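Long-range contact in invasin homolog AafB, Major fimbrial subunit of aggregative adherence fimbria II AafA chimeric construct (Escherichia coli, PDB 4OR1), which probably serves as the minor, tip-located pilin of aggregative adherence fimbriae, surface fibres of enteroaggregative bacteria linked to adhesion and biofilm formation: residues S74-R79 with Y122-S127. Numbering follows the deposited sequence.
Sequences SKLWVR and YIFSVS
Leu76 wedges its forked end between two aromatic rings of the facing strand, and together with Tyr122 it carries most of this buried contact. CD1 sits over the centre of the Tyr122 ring, 4.2 Å from its centroid and 10° off the ring normal, a CH-pi contact. Leu76 CD2 reaches the edge of Phe124, 3.8 Å from CZ, and also lies over the same Tyr122 face, 4.2 Å from CG. The phenol end of the tyrosine meets Ser74: Tyr122 OH lies 3.2 Å from Ser74 CB, and the Ser74 carbonyl O lies in the ring plane at its edge. The hydroxyl is hydrogen-bonded to Lys118 O, not to Ser74, which fixes the polar tip of an otherwise apolar ring. In Phe124, CG stands anti to the carbonyl carbon (chi1 -64°), and the ring extends toward the other strand although the CB bond does not point there. The packing slackens toward the far ends of both strands, where Val78 CG1 comes no nearer than 4.4 Å to Phe124 CE1. Leu34 and Met52 also pack on both Val78 and Phe124. The outward sides carry exposed Lys75, Trp77 and Ile123. No hydrogen bond joins the segments, whose axes pass 9.3 Å apart at 38°. All this lies in the AafB part; Ile152, which also touches Leu76 and both rings, belongs to the fused AafA strand. Strands 75-80 and 120-131 belong to two facing sheets, and their side chains fill the core of an immunoglobulin-like beta sandwich, as in chaperone-usher pilins.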
# COMPACT_ATOMS: atom_id res chain seq x y z
N SER A 74 -15.44 10.51 -3.00
CA SER A 74 -15.15 9.42 -2.07
C SER A 74 -13.65 9.31 -1.81
O SER A 74 -12.87 9.04 -2.72
CB SER A 74 -15.62 8.09 -2.66
OG SER A 74 -16.98 8.10 -3.05
N LYS A 75 -13.24 9.50 -0.56
CA LYS A 75 -11.84 9.38 -0.20
C LYS A 75 -11.65 8.33 0.87
O LYS A 75 -12.55 8.07 1.67
CB LYS A 75 -11.25 10.71 0.30
CG LYS A 75 -11.43 11.91 -0.61
CD LYS A 75 -10.76 13.13 0.01
CE LYS A 75 -11.25 14.45 -0.59
NZ LYS A 75 -10.72 14.68 -1.96
N LEU A 76 -10.46 7.75 0.91
CA LEU A 76 -10.16 6.73 1.88
C LEU A 76 -8.79 7.06 2.45
O LEU A 76 -7.82 7.22 1.71
CB LEU A 76 -10.12 5.38 1.17
CG LEU A 76 -10.58 4.18 1.95
CD1 LEU A 76 -12.07 4.20 2.05
CD2 LEU A 76 -10.16 2.96 1.19
N TRP A 77 -8.70 7.19 3.77
CA TRP A 77 -7.43 7.54 4.38
C TRP A 77 -6.76 6.28 4.85
O TRP A 77 -7.32 5.53 5.65
CB TRP A 77 -7.62 8.55 5.50
CG TRP A 77 -7.88 9.93 4.96
CD1 TRP A 77 -6.94 10.88 4.66
CD2 TRP A 77 -9.14 10.50 4.59
NE1 TRP A 77 -7.54 12.01 4.14
CE2 TRP A 77 -8.89 11.80 4.08
CE3 TRP A 77 -10.47 10.03 4.64
CZ2 TRP A 77 -9.92 12.64 3.63
CZ3 TRP A 77 -11.48 10.86 4.19
CH2 TRP A 77 -11.20 12.16 3.69
N VAL A 78 -5.57 6.02 4.33
CA VAL A 78 -4.96 4.70 4.47
C VAL A 78 -3.47 4.84 4.72
O VAL A 78 -2.86 5.82 4.27
CB VAL A 78 -5.21 3.83 3.21
CG1 VAL A 78 -6.72 3.72 2.92
CG2 VAL A 78 -4.49 4.38 2.00
N ARG A 79 -2.89 3.88 5.42
CA ARG A 79 -1.43 3.87 5.61
C ARG A 79 -0.80 2.54 5.23
O ARG A 79 -1.45 1.49 5.30
CB ARG A 79 -1.03 4.31 7.04
CG ARG A 79 -1.35 3.31 8.11
CD ARG A 79 -1.08 3.86 9.51
NE ARG A 79 -1.45 2.86 10.53
CZ ARG A 79 -2.57 2.88 11.23
NH1 ARG A 79 -3.45 3.85 11.08
NH2 ARG A 79 -2.81 1.92 12.11
N TYR A 122 -12.57 1.18 -4.69
CA TYR A 122 -11.30 1.82 -4.45
C TYR A 122 -10.17 0.94 -4.97
O TYR A 122 -10.05 -0.22 -4.57
CB TYR A 122 -11.14 2.13 -2.97
CG TYR A 122 -12.25 2.99 -2.43
CD1 TYR A 122 -12.20 4.39 -2.55
CD2 TYR A 122 -13.37 2.42 -1.82
CE1 TYR A 122 -13.23 5.19 -2.06
CE2 TYR A 122 -14.41 3.21 -1.35
CZ TYR A 122 -14.33 4.59 -1.46
OH TYR A 122 -15.34 5.39 -0.97
N ILE A 123 -9.37 1.51 -5.87
CA ILE A 123 -8.21 0.82 -6.44
C ILE A 123 -6.93 1.18 -5.67
O ILE A 123 -6.51 2.35 -5.64
CB ILE A 123 -8.00 1.19 -7.94
CG1 ILE A 123 -9.18 0.72 -8.79
CG2 ILE A 123 -6.67 0.61 -8.45
CD1 ILE A 123 -9.28 1.42 -10.13
N PHE A 124 -6.33 0.18 -5.03
CA PHE A 124 -5.03 0.38 -4.40
C PHE A 124 -3.96 0.04 -5.43
O PHE A 124 -3.99 -1.04 -6.02
CB PHE A 124 -4.87 -0.51 -3.18
CG PHE A 124 -5.83 -0.21 -2.07
CD1 PHE A 124 -6.24 1.09 -1.80
CD2 PHE A 124 -6.34 -1.24 -1.29
CE1 PHE A 124 -7.14 1.36 -0.77
CE2 PHE A 124 -7.22 -0.97 -0.25
CZ PHE A 124 -7.62 0.33 0.01
N SER A 125 -3.02 0.95 -5.64
CA SER A 125 -1.92 0.71 -6.56
C SER A 125 -0.58 0.98 -5.90
O SER A 125 -0.33 2.09 -5.42
CB SER A 125 -2.08 1.56 -7.81
OG SER A 125 -0.93 1.44 -8.62
N VAL A 126 0.27 -0.03 -5.89
CA VAL A 126 1.53 0.00 -5.15
C VAL A 126 2.71 -0.41 -6.02
O VAL A 126 2.64 -1.43 -6.71
CB VAL A 126 1.45 -0.95 -3.96
CG1 VAL A 126 2.77 -1.02 -3.25
CG2 VAL A 126 0.37 -0.49 -3.00
N SER A 127 3.80 0.35 -5.96
CA SER A 127 5.04 0.02 -6.69
C SER A 127 6.20 -0.28 -5.75
O SER A 127 6.34 0.36 -4.72
CB SER A 127 5.44 1.14 -7.64
OG SER A 127 4.36 1.47 -8.50